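Local coordinates for protein alkylpurine DNA glycosylase AlkC (Pseudomonas fluorescens, PDB 5VHV) that excises alkylated purine bases from damaged DNA as a base-excision-repair glycosylase that does not flip the lesion out of the duplex, at residues D290-Y295 against H344-G349; K286-Y291 against V306-A311; L34-A39 against S54-A59; E7-E12 against Q48-V53. All coordinates share one frame; numbering follows the deposited sequence.

Interaction 1 (D290-Y295 against H344-G349); sequences DYAIDY and HVLVNG
Asp-290 and Leu-346 form a hydrogen-bonded antiparallel pair: Asp-290 N donates to Leu-346 O and Leu-346 N donates back to Asp-290 O, each over 2.9 Å. The Asp-290 carboxylate is taken up by Lys-308, and toward this strand the side chain offers its CB, 4.2 Å from Leu-346 CD1. Tyr-291 then faces Val-345 as a non-hydrogen-bonded pair, with the two CA atoms 4.6 Å apart. Its CG stands between the backbone N and the carbonyl carbon (chi1 68°), and the ring leads off from 344-349 until its OH reaches Gln-326. Tyr-291 CA itself makes a CA-H...O contact with His-344 O at 3.1 Å. At Ala-292 the paired bonds return, Ala-292 N to His-344 O at 2.9 Å and His-344 N to Ala-292 O at 2.8 Å, while the methyl packs on Leu-346 CD1. Past Ile-293, Asp-294 OD2 accepts a nearly straight bond from His-344 NE2 (2.7 Å, 167°). The oxygen lies in the imidazole plane, whereas the N-H meets it 45° above the carboxylate plane; the two side chains cross at about a right angle. This His-carboxylate bond ties side chains of two neighbouring strands. Strand 285-294 runs between 305-314 and 339-347, the latter flanked on its other side by 350-359; strand 319-327 touches Tyr-291 and Ile-293 from one face.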
# COMPACT_ATOMS: atom_id res chain seq x y z
N ASP A 290 -0.32 -17.24 -13.63
CA ASP A 290 -1.04 -15.98 -13.68
C ASP A 290 -1.69 -15.85 -15.07
O ASP A 290 -1.55 -16.73 -15.92
CB ASP A 290 -0.10 -14.80 -13.38
CG ASP A 290 0.40 -14.79 -11.93
OD1 ASP A 290 -0.33 -15.27 -11.03
OD2 ASP A 290 1.51 -14.27 -11.68
N TYR A 291 -2.44 -14.78 -15.30
CA TYR A 291 -2.95 -14.51 -16.63
C TYR A 291 -2.92 -13.02 -16.87
O TYR A 291 -2.78 -12.22 -15.94
CB TYR A 291 -4.37 -15.05 -16.86
CG TYR A 291 -5.48 -14.38 -16.08
CD1 TYR A 291 -5.70 -14.71 -14.75
CD2 TYR A 291 -6.36 -13.48 -16.69
CE1 TYR A 291 -6.73 -14.13 -14.04
CE2 TYR A 291 -7.40 -12.91 -15.98
CZ TYR A 291 -7.58 -13.25 -14.67
OH TYR A 291 -8.59 -12.70 -13.94
N ALA A 292 -2.99 -12.63 -18.14
CA ALA A 292 -2.98 -11.23 -18.48
C ALA A 292 -4.03 -10.91 -19.53
O ALA A 292 -4.31 -11.72 -20.41
CB ALA A 292 -1.61 -10.80 -18.99
N ILE A 293 -4.62 -9.72 -19.42
CA ILE A 293 -5.55 -9.21 -20.42
C ILE A 293 -4.93 -8.01 -21.12
O ILE A 293 -4.47 -7.06 -20.47
CB ILE A 293 -6.90 -8.83 -19.80
CG1 ILE A 293 -7.51 -10.04 -19.09
CG2 ILE A 293 -7.83 -8.29 -20.91
CD1 ILE A 293 -8.88 -9.75 -18.42
N ASP A 294 -4.96 -8.04 -22.45
CA ASP A 294 -4.64 -6.87 -23.27
C ASP A 294 -5.91 -6.06 -23.44
O ASP A 294 -6.69 -6.30 -24.36
CB ASP A 294 -4.13 -7.31 -24.64
CG ASP A 294 -2.77 -7.99 -24.58
OD1 ASP A 294 -2.00 -7.70 -23.66
OD2 ASP A 294 -2.48 -8.80 -25.48
N TYR A 295 -6.16 -5.10 -22.55
CA TYR A 295 -7.38 -4.32 -22.66
C TYR A 295 -7.35 -3.34 -23.84
O TYR A 295 -6.33 -2.70 -24.11
CB TYR A 295 -7.58 -3.53 -21.38
CG TYR A 295 -8.05 -4.34 -20.20
CD1 TYR A 295 -9.41 -4.62 -20.03
CD2 TYR A 295 -7.16 -4.79 -19.25
CE1 TYR A 295 -9.85 -5.34 -18.93
CE2 TYR A 295 -7.59 -5.51 -18.13
CZ TYR A 295 -8.93 -5.77 -17.99
OH TYR A 295 -9.34 -6.45 -16.88
N HIS A 344 -3.87 -13.94 -22.03
CA HIS A 344 -2.67 -14.79 -22.08
C HIS A 344 -2.52 -15.58 -20.78
O HIS A 344 -2.70 -15.03 -19.69
CB HIS A 344 -1.40 -13.97 -22.29
CG HIS A 344 -1.46 -13.02 -23.45
ND1 HIS A 344 -1.12 -13.39 -24.73
CD2 HIS A 344 -1.80 -11.71 -23.51
CE1 HIS A 344 -1.27 -12.35 -25.54
NE2 HIS A 344 -1.68 -11.33 -24.82
N VAL A 345 -2.15 -16.86 -20.89
CA VAL A 345 -1.88 -17.71 -19.73
C VAL A 345 -0.38 -17.71 -19.48
O VAL A 345 0.41 -17.95 -20.41
CB VAL A 345 -2.40 -19.14 -19.93
CG1 VAL A 345 -1.96 -20.05 -18.79
CG2 VAL A 345 -3.92 -19.15 -19.99
N LEU A 346 0.02 -17.43 -18.24
CA LEU A 346 1.41 -17.27 -17.85
C LEU A 346 1.78 -18.35 -16.84
O LEU A 346 1.10 -18.50 -15.81
CB LEU A 346 1.66 -15.90 -17.20
CG LEU A 346 1.17 -14.70 -18.00
CD1 LEU A 346 1.09 -13.45 -17.13
CD2 LEU A 346 2.10 -14.49 -19.16
N VAL A 347 2.84 -19.11 -17.12
CA VAL A 347 3.30 -20.15 -16.22
C VAL A 347 4.80 -19.99 -16.03
O VAL A 347 5.57 -20.02 -17.01
CB VAL A 347 2.95 -21.57 -16.74
CG1 VAL A 347 3.37 -22.62 -15.69
CG2 VAL A 347 1.46 -21.69 -17.02
N ASN A 348 5.22 -19.80 -14.78
CA ASN A 348 6.59 -19.46 -14.44
C ASN A 348 7.17 -18.40 -15.38
O ASN A 348 8.32 -18.50 -15.82
CB ASN A 348 7.46 -20.72 -14.44
CG ASN A 348 7.08 -21.67 -13.33
OD1 ASN A 348 6.09 -21.46 -12.63
ND2 ASN A 348 7.87 -22.74 -13.16
N GLY A 349 6.38 -17.38 -15.69
CA GLY A 349 6.87 -16.24 -16.43
C GLY A 349 6.79 -16.38 -17.93
O GLY A 349 7.17 -15.44 -18.64

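Interaction 2 (K286-Y291 against V306-A311); sequences KLVVDY and VFKLKA. With nucleotides of chain D.
Asp-290 and Lys-308 form a salt bridge across a beta hairpin: Asp-290 OD2 receives Lys-308 NZ on its syn lone pair at 2.8 Å, with a weak second bond from the same ammonium to OD1. The hairpin pairs strands 285-294 and 305-314, and its register is shifted by one residue at a classic beta bulge, in which Leu-309 and Lys-310 both face Val-289. Val-289 O takes Lys-310 N at 2.9 Å and Leu-309 N only weakly; the anti lone pair of Asp-290 OD1 gives Leu-309 N a further acceptor at 3.3 Å. The lysine is folded back alongside the aspartate by bends that turn CD (chi2 -61°) and then CE (chi3 -66°). An alanine in place of Asp-290 would probably leave the ammonium of Lys-308 without its charge partner and less restrained, with Leu-309 N reduced to its weak bond to Val-289 O. Beyond the bulge, Tyr-291 and Phe-307 exchange two backbone bonds. Lys-308 N points out of the hairpin to DNA, donating to OP1 of DG3 of chain D (2.9 Å, 171°). Packing gathers round Tyr-291: Phe-307 CB sits over its face, 3.9 Å from the ring centroid and offset toward the rim, as a CH-pi contact, while Leu-309 CG approaches Tyr-291 CD1 obliquely at 3.7 Å. Phe-307 meets the same phosphate edge-on, its CD1 lying 3.7 Å from OP1 of DG3, which is in the plane of the phenyl ring.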
# COMPACT_ATOMS: atom_id res chain seq x y z
N LYS A 286 7.14 -26.69 -8.74
CA LYS A 286 6.47 -25.50 -8.25
C LYS A 286 6.12 -24.59 -9.43
O LYS A 286 6.96 -24.30 -10.28
CB LYS A 286 7.36 -24.76 -7.25
CG LYS A 286 7.50 -25.46 -5.90
CD LYS A 286 8.37 -24.66 -4.93
CE LYS A 286 8.64 -25.45 -3.65
NZ LYS A 286 9.26 -26.78 -3.91
N LEU A 287 4.86 -24.17 -9.49
CA LEU A 287 4.36 -23.33 -10.57
C LEU A 287 3.77 -22.05 -10.02
O LEU A 287 3.08 -22.04 -9.00
CB LEU A 287 3.29 -24.05 -11.39
CG LEU A 287 3.68 -25.36 -12.07
CD1 LEU A 287 2.53 -25.94 -12.88
CD2 LEU A 287 4.88 -25.15 -12.96
N VAL A 288 4.03 -20.96 -10.74
CA VAL A 288 3.32 -19.70 -10.56
C VAL A 288 2.52 -19.48 -11.83
O VAL A 288 3.08 -19.32 -12.91
CB VAL A 288 4.29 -18.54 -10.28
CG1 VAL A 288 3.55 -17.18 -10.40
CG2 VAL A 288 4.89 -18.72 -8.88
N VAL A 289 1.20 -19.55 -11.70
CA VAL A 289 0.27 -19.45 -12.82
C VAL A 289 -0.50 -18.14 -12.66
O VAL A 289 -1.24 -17.96 -11.69
CB VAL A 289 -0.69 -20.64 -12.86
CG1 VAL A 289 -1.59 -20.55 -14.08
CG2 VAL A 289 0.08 -21.96 -12.87
N ASP A 290 -0.32 -17.24 -13.63
CA ASP A 290 -1.04 -15.98 -13.68
C ASP A 290 -1.69 -15.85 -15.07
O ASP A 290 -1.55 -16.73 -15.92
CB ASP A 290 -0.10 -14.80 -13.38
CG ASP A 290 0.40 -14.79 -11.93
OD1 ASP A 290 -0.33 -15.27 -11.03
OD2 ASP A 290 1.51 -14.27 -11.68
N TYR A 291 -2.44 -14.78 -15.30
CA TYR A 291 -2.95 -14.51 -16.63
C TYR A 291 -2.92 -13.02 -16.87
O TYR A 291 -2.78 -12.22 -15.94
CB TYR A 291 -4.37 -15.05 -16.86
CG TYR A 291 -5.48 -14.38 -16.08
CD1 TYR A 291 -5.70 -14.71 -14.75
CD2 TYR A 291 -6.36 -13.48 -16.69
CE1 TYR A 291 -6.73 -14.13 -14.04
CE2 TYR A 291 -7.40 -12.91 -15.98
CZ TYR A 291 -7.58 -13.25 -14.67
OH TYR A 291 -8.59 -12.70 -13.94
N VAL A 306 -1.72 -7.96 -15.63
CA VAL A 306 -1.54 -9.29 -15.06
C VAL A 306 -2.39 -9.43 -13.80
O VAL A 306 -2.34 -8.57 -12.90
CB VAL A 306 -0.06 -9.56 -14.74
CG1 VAL A 306 0.10 -10.93 -14.08
CG2 VAL A 306 0.79 -9.48 -16.01
N PHE A 307 -3.15 -10.52 -13.75
CA PHE A 307 -3.91 -10.93 -12.57
C PHE A 307 -3.37 -12.25 -12.04
O PHE A 307 -2.94 -13.13 -12.80
CB PHE A 307 -5.39 -11.07 -12.93
CG PHE A 307 -6.04 -9.77 -13.33
CD1 PHE A 307 -6.25 -8.78 -12.40
CD2 PHE A 307 -6.43 -9.55 -14.64
CE1 PHE A 307 -6.85 -7.57 -12.77
CE2 PHE A 307 -7.04 -8.34 -15.00
CZ PHE A 307 -7.26 -7.38 -14.09
N LYS A 308 -3.44 -12.41 -10.72
CA LYS A 308 -2.95 -13.62 -10.09
C LYS A 308 -3.97 -14.74 -10.24
O LYS A 308 -5.18 -14.53 -10.12
CB LYS A 308 -2.70 -13.38 -8.61
CG LYS A 308 -1.77 -12.22 -8.32
CD LYS A 308 -0.37 -12.46 -8.93
CE LYS A 308 0.33 -13.64 -8.26
NZ LYS A 308 1.69 -13.95 -8.86
N LEU A 309 -3.47 -15.96 -10.46
CA LEU A 309 -4.36 -17.11 -10.55
C LEU A 309 -4.07 -18.13 -9.46
O LEU A 309 -4.88 -18.27 -8.54
CB LEU A 309 -4.28 -17.72 -11.94
CG LEU A 309 -5.60 -17.82 -12.69
CD1 LEU A 309 -5.31 -18.41 -14.09
CD2 LEU A 309 -6.57 -18.66 -11.92
N LYS A 310 -2.95 -18.85 -9.52
CA LYS A 310 -2.68 -19.93 -8.58
C LYS A 310 -1.18 -20.14 -8.48
O LYS A 310 -0.48 -20.12 -9.50
CB LYS A 310 -3.38 -21.21 -9.06
CG LYS A 310 -3.57 -22.30 -8.02
CD LYS A 310 -4.18 -23.55 -8.66
CE LYS A 310 -4.35 -24.69 -7.67
NZ LYS A 310 -5.44 -24.43 -6.69
N ALA A 311 -0.68 -20.36 -7.27
CA ALA A 311 0.69 -20.81 -7.06
C ALA A 311 0.62 -22.15 -6.34
O ALA A 311 0.02 -22.24 -5.27
CB ALA A 311 1.49 -19.79 -6.25
P DG D 3 -4.84 -9.63 -8.01
OP1 DG D 3 -4.72 -10.26 -9.33
OP2 DG D 3 -3.79 -8.72 -7.47
O5' DG D 3 -6.15 -8.77 -7.95
C5' DG D 3 -7.38 -9.25 -8.53
C4' DG D 3 -8.46 -8.20 -8.41
O4' DG D 3 -8.93 -8.09 -7.03
C3' DG D 3 -8.06 -6.77 -8.82
O3' DG D 3 -9.14 -6.22 -9.57
C2' DG D 3 -7.77 -6.07 -7.48
C1' DG D 3 -8.74 -6.77 -6.52
N9 DG D 3 -8.29 -6.94 -5.14
C8 DG D 3 -7.04 -7.34 -4.71
N7 DG D 3 -6.96 -7.47 -3.40
C5 DG D 3 -8.23 -7.18 -2.95
C6 DG D 3 -8.74 -7.16 -1.63
O6 DG D 3 -8.15 -7.43 -0.58
N1 DG D 3 -10.09 -6.81 -1.61
C2 DG D 3 -10.84 -6.52 -2.71
N2 DG D 3 -12.12 -6.18 -2.48
N3 DG D 3 -10.37 -6.52 -3.96
C4 DG D 3 -9.06 -6.87 -4.00
P DA D 2 -1.86 -12.66 -2.54
OP1 DA D 2 -0.78 -13.41 -3.18
OP2 DA D 2 -1.57 -11.53 -1.61
O5' DA D 2 -2.79 -12.13 -3.73
C5' DA D 2 -3.42 -13.07 -4.60
C4' DA D 2 -4.59 -12.44 -5.33
O4' DA D 2 -5.75 -12.35 -4.46
C3' DA D 2 -4.37 -11.02 -5.82
O3' DA D 2 -5.14 -10.82 -6.98
C2' DA D 2 -4.84 -10.19 -4.63
C1' DA D 2 -6.05 -10.98 -4.16
N9 DA D 2 -6.35 -10.90 -2.73
C8 DA D 2 -5.47 -11.06 -1.71
N7 DA D 2 -6.03 -11.00 -0.52
C5 DA D 2 -7.37 -10.79 -0.78
C6 DA D 2 -8.48 -10.65 0.05
N6 DA D 2 -8.40 -10.68 1.40
N1 DA D 2 -9.69 -10.47 -0.53
C2 DA D 2 -9.76 -10.44 -1.87
N3 DA D 2 -8.78 -10.57 -2.76
C4 DA D 2 -7.59 -10.74 -2.15

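Interaction 3 (L34-A39 against S54-A59); sequences LKHAKA and SESLHA
His-36 lays its imidazole against helix 46-60, spanning one turn from Ser-56 to Ala-59. Its CB points toward that helix, and CG is set anti to the backbone N (chi1 -166°). ND1 donates to Ser-56 OG at 2.9 Å; the bond is bent (139° at the hydrogen), and the hydroxyl is tilted out of the ring plane. At the far end of the ring from ND1, NE2 and CD2 both lie 3.6 Å from Ala-59 CB, which approaches obliquely from the same side of the plane as the hydroxyl. Ala-37 fills in beside this pair, its CA 3.3 Å and its CB 3.5 Å from Ser-56 OG. The contact joins antiparallel helices 30-38 and 46-60 of the N-terminal helical region, the axes of the short segments, 148° apart, approaching to 8.7 Å. The small side chains of Ala-37 and Ser-56, CA atoms 5.6 Å apart, are consistent with this closeness. An alanine in place of His-36 would probably leave Ser-56 OG without this donor and open a gap beside the methyl of Ala-59. Ser-56 OG donates to Arg-52 O, since a carbonyl can only accept, and accepts from ND1, implying that ND1 carries the hydrogen.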
# COMPACT_ATOMS: atom_id res chain seq x y z
N LEU A 34 -15.52 25.29 15.72
CA LEU A 34 -16.54 24.74 14.85
C LEU A 34 -16.81 25.67 13.68
O LEU A 34 -16.96 25.21 12.53
CB LEU A 34 -17.82 24.47 15.65
CG LEU A 34 -17.71 23.27 16.62
CD1 LEU A 34 -18.92 23.21 17.54
CD2 LEU A 34 -17.57 21.95 15.86
N LYS A 35 -16.89 26.98 13.94
CA LYS A 35 -17.10 27.93 12.85
C LYS A 35 -16.00 27.80 11.80
O LYS A 35 -16.28 27.77 10.59
CB LYS A 35 -17.14 29.36 13.40
CG LYS A 35 -17.42 30.39 12.33
CD LYS A 35 -17.52 31.79 12.94
CE LYS A 35 -17.84 32.84 11.89
NZ LYS A 35 -17.81 34.20 12.50
N HIS A 36 -14.75 27.73 12.25
CA HIS A 36 -13.61 27.64 11.34
C HIS A 36 -13.59 26.33 10.57
O HIS A 36 -13.34 26.30 9.36
CB HIS A 36 -12.33 27.81 12.17
CG HIS A 36 -11.09 28.09 11.37
ND1 HIS A 36 -10.46 27.12 10.63
CD2 HIS A 36 -10.35 29.22 11.22
CE1 HIS A 36 -9.38 27.63 10.06
NE2 HIS A 36 -9.28 28.89 10.40
N ALA A 37 -13.84 25.22 11.26
CA ALA A 37 -13.75 23.91 10.64
C ALA A 37 -14.89 23.66 9.64
O ALA A 37 -14.68 22.98 8.63
CB ALA A 37 -13.77 22.83 11.71
N LYS A 38 -16.07 24.23 9.89
CA LYS A 38 -17.24 23.90 9.09
C LYS A 38 -17.33 24.66 7.78
O LYS A 38 -18.14 24.29 6.92
CB LYS A 38 -18.52 24.14 9.92
CG LYS A 38 -18.68 23.11 11.01
CD LYS A 38 -20.08 23.09 11.62
CE LYS A 38 -20.39 24.32 12.40
NZ LYS A 38 -21.75 24.23 13.05
N ALA A 39 -16.53 25.70 7.60
CA ALA A 39 -16.69 26.57 6.44
C ALA A 39 -16.33 25.81 5.16
O ALA A 39 -15.17 25.42 4.97
CB ALA A 39 -15.83 27.82 6.60
N SER A 54 -6.80 20.34 12.14
CA SER A 54 -5.56 20.84 12.70
C SER A 54 -5.44 22.35 12.55
O SER A 54 -5.07 23.06 13.51
CB SER A 54 -4.37 20.13 12.03
OG SER A 54 -3.14 20.78 12.28
N GLU A 55 -5.76 22.87 11.37
CA GLU A 55 -5.71 24.31 11.13
C GLU A 55 -6.69 25.05 12.03
O GLU A 55 -6.40 26.15 12.51
CB GLU A 55 -6.03 24.62 9.67
CG GLU A 55 -5.05 24.00 8.71
CD GLU A 55 -5.53 24.04 7.28
OE1 GLU A 55 -6.61 24.61 7.04
OE2 GLU A 55 -4.82 23.52 6.38
N SER A 56 -7.88 24.49 12.21
CA SER A 56 -8.89 25.16 13.02
C SER A 56 -8.46 25.21 14.47
O SER A 56 -8.65 26.23 15.15
CB SER A 56 -10.22 24.43 12.90
OG SER A 56 -10.65 24.39 11.55
N LEU A 57 -7.86 24.13 14.97
CA LEU A 57 -7.32 24.15 16.32
C LEU A 57 -6.25 25.24 16.44
O LEU A 57 -6.27 26.04 17.38
CB LEU A 57 -6.74 22.79 16.69
CG LEU A 57 -7.78 21.68 16.89
CD1 LEU A 57 -7.08 20.34 16.93
CD2 LEU A 57 -8.62 21.92 18.12
N HIS A 58 -5.32 25.29 15.49
CA HIS A 58 -4.27 26.30 15.56
C HIS A 58 -4.84 27.71 15.51
O HIS A 58 -4.29 28.63 16.14
CB HIS A 58 -3.26 26.10 14.43
CG HIS A 58 -2.02 26.90 14.62
ND1 HIS A 58 -1.89 28.21 14.19
CD2 HIS A 58 -0.86 26.60 15.25
CE1 HIS A 58 -0.70 28.66 14.53
NE2 HIS A 58 -0.05 27.70 15.18
N ALA A 59 -5.93 27.90 14.77
CA ALA A 59 -6.49 29.24 14.60
C ALA A 59 -7.12 29.77 15.89
O ALA A 59 -7.15 30.99 16.10
CB ALA A 59 -7.51 29.27 13.47

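Interaction 4 (E7-E12 against Q48-V53); sequences EIFNVE and QRMARV
Phe-9 meets the helix 46-60 through apolar contacts with Arg-49, Met-50 and Val-53. Met-50 CA lies over one face of its ring as a CH-pi contact, 4.0 Å from the centroid and 23° off the normal, displaced toward the rim, with Met-50 CB alongside CE2 and CZ. Val-53 crosses the phenylalanine at about a right angle and brings CG2 to 3.9 Å from Phe-9 CD1. At the root of the ring, Phe-9 CB touches Arg-49 CB at 3.6 Å, and the two side chains slide past each other in opposite directions.

These contacts lodge the link that precedes helix 11-24 against helix 46-60, in an all-helical part consistent with the helical-repeat architecture of the DNA alkylation repair family. Asn-10 is the N-cap of helix 11-24, its OD1 accepting from Arg-13 N.

Direct hydrogen bonding across the contact comes from Arg-49. Its chain runs extended from CG to NE, and NH1 donates to Phe-9 O at 3.2 Å (148° at the hydrogen), reaching the oxygen from 60° above the carbonyl plane. NE has its own acceptor in Leu-44 O, which would probably limit rotation of the guanidinium.

The charged pair is bridged by water. Glu-7 OE2 stays 4.2 Å from Arg-49 NH1, beyond a salt bridge; one water donates to OE2 and accepts from NH1, and a second does the same between OE1 and NH2. In each bridge the water oxygen is 2.7 Å from the Glu-7 oxygen and 2.9 Å from the Arg-49 nitrogen.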
# COMPACT_ATOMS: atom_id res chain seq x y z
N GLU A 7 -17.14 11.40 5.15
CA GLU A 7 -18.13 11.61 6.21
C GLU A 7 -17.62 11.18 7.57
O GLU A 7 -18.27 11.45 8.58
CB GLU A 7 -19.41 10.87 5.85
CG GLU A 7 -20.01 11.34 4.53
CD GLU A 7 -20.36 12.82 4.52
OE1 GLU A 7 -20.23 13.44 3.43
OE2 GLU A 7 -20.75 13.37 5.58
N ILE A 8 -16.45 10.53 7.63
CA ILE A 8 -15.83 10.29 8.93
C ILE A 8 -15.54 11.63 9.62
O ILE A 8 -15.59 11.73 10.85
CB ILE A 8 -14.56 9.43 8.76
CG1 ILE A 8 -14.15 8.79 10.08
CG2 ILE A 8 -13.41 10.25 8.23
CD1 ILE A 8 -14.98 7.58 10.41
N PHE A 9 -15.25 12.67 8.84
CA PHE A 9 -15.11 14.03 9.37
C PHE A 9 -16.37 14.85 9.09
O PHE A 9 -16.32 15.91 8.46
CB PHE A 9 -13.88 14.72 8.77
CG PHE A 9 -12.56 14.26 9.34
CD1 PHE A 9 -12.08 14.80 10.52
CD2 PHE A 9 -11.77 13.36 8.66
CE1 PHE A 9 -10.87 14.41 11.03
CE2 PHE A 9 -10.55 12.97 9.17
CZ PHE A 9 -10.10 13.51 10.35
N ASN A 10 -17.52 14.36 9.54
CA ASN A 10 -18.76 15.11 9.40
C ASN A 10 -18.93 16.05 10.60
O ASN A 10 -18.07 16.14 11.48
CB ASN A 10 -19.96 14.16 9.22
CG ASN A 10 -20.18 13.22 10.40
OD1 ASN A 10 -19.54 13.35 11.43
ND2 ASN A 10 -21.08 12.26 10.22
N VAL A 11 -20.03 16.81 10.62
CA VAL A 11 -20.18 17.82 11.67
C VAL A 11 -20.26 17.15 13.03
O VAL A 11 -19.70 17.65 14.01
CB VAL A 11 -21.41 18.71 11.40
CG1 VAL A 11 -21.61 19.69 12.54
CG2 VAL A 11 -21.21 19.49 10.12
N GLU A 12 -20.93 16.00 13.10
CA GLU A 12 -21.02 15.28 14.36
C GLU A 12 -19.64 14.94 14.90
O GLU A 12 -19.39 15.07 16.11
CB GLU A 12 -21.86 14.01 14.16
CG GLU A 12 -23.37 14.24 13.87
CD GLU A 12 -23.69 14.88 12.50
OE1 GLU A 12 -22.89 14.79 11.54
OE2 GLU A 12 -24.79 15.48 12.40
N GLN A 48 -8.51 16.80 3.08
CA GLN A 48 -8.71 18.22 3.34
C GLN A 48 -9.38 18.46 4.68
O GLN A 48 -9.05 19.41 5.39
CB GLN A 48 -9.54 18.84 2.23
CG GLN A 48 -8.84 19.04 0.91
CD GLN A 48 -9.78 19.63 -0.13
OE1 GLN A 48 -10.79 19.01 -0.50
NE2 GLN A 48 -9.50 20.85 -0.57
N ARG A 49 -10.34 17.60 5.05
CA ARG A 49 -11.02 17.75 6.33
C ARG A 49 -10.07 17.45 7.48
O ARG A 49 -10.07 18.15 8.50
CB ARG A 49 -12.26 16.82 6.41
CG ARG A 49 -13.35 17.16 5.40
CD ARG A 49 -14.53 16.21 5.44
NE ARG A 49 -15.46 16.51 4.36
CZ ARG A 49 -16.78 16.33 4.40
NH1 ARG A 49 -17.37 15.83 5.47
NH2 ARG A 49 -17.50 16.64 3.35
N MET A 50 -9.26 16.40 7.33
CA MET A 50 -8.27 16.06 8.33
C MET A 50 -7.34 17.23 8.59
O MET A 50 -7.12 17.63 9.74
CB MET A 50 -7.48 14.82 7.87
CG MET A 50 -6.44 14.32 8.86
SD MET A 50 -4.89 15.21 8.78
CE MET A 50 -4.18 14.61 7.25
N ALA A 51 -6.82 17.83 7.52
CA ALA A 51 -5.95 18.99 7.67
C ALA A 51 -6.70 20.17 8.28
O ALA A 51 -6.14 20.91 9.10
CB ALA A 51 -5.34 19.40 6.33
N ARG A 52 -7.94 20.36 7.86
CA ARG A 52 -8.74 21.48 8.35
C ARG A 52 -8.90 21.44 9.87
O ARG A 52 -8.81 22.48 10.53
CB ARG A 52 -10.10 21.50 7.67
CG ARG A 52 -11.10 22.56 8.21
CD ARG A 52 -10.67 24.00 7.90
NE ARG A 52 -10.81 24.35 6.48
CZ ARG A 52 -11.95 24.67 5.89
NH1 ARG A 52 -13.08 24.66 6.59
NH2 ARG A 52 -11.98 24.97 4.60
N VAL A 53 -9.07 20.25 10.46
CA VAL A 53 -9.22 20.17 11.91
C VAL A 53 -7.98 20.73 12.61
O VAL A 53 -8.07 21.48 13.58
CB VAL A 53 -9.51 18.72 12.35
CG1 VAL A 53 -9.43 18.61 13.87
CG2 VAL A 53 -10.89 18.27 11.86
O HOH W 1 -20.20 16.00 6.05
O HOH W 2 -20.23 16.04 2.71

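In the fold
The contacts fall into two groups on opposite sides of the chain's centre. Interactions 1 and 2 share Asp-290 and Tyr-291 on strand 285-294, which lies between their two partner strands; their centres are 8 Å apart, and Asn-348 OD1 of interaction 1 probably hydrogen-bonds Val-288 N of interaction 2 at 2.8 Å. Interactions 3 and 4 share helix 46-60, centres 10 Å apart, and are joined by a probable bond from Arg-52 NH1 to Ala-39 O. Between interactions 2 and 4 the centres are 42 Å apart, yet both groups approach the DNA: interaction 2 bonds its backbone, and the nearest atom of interaction 4 is about 4 Å away. The side chain of Met-50 lies about 9 Å from the bound 9B4.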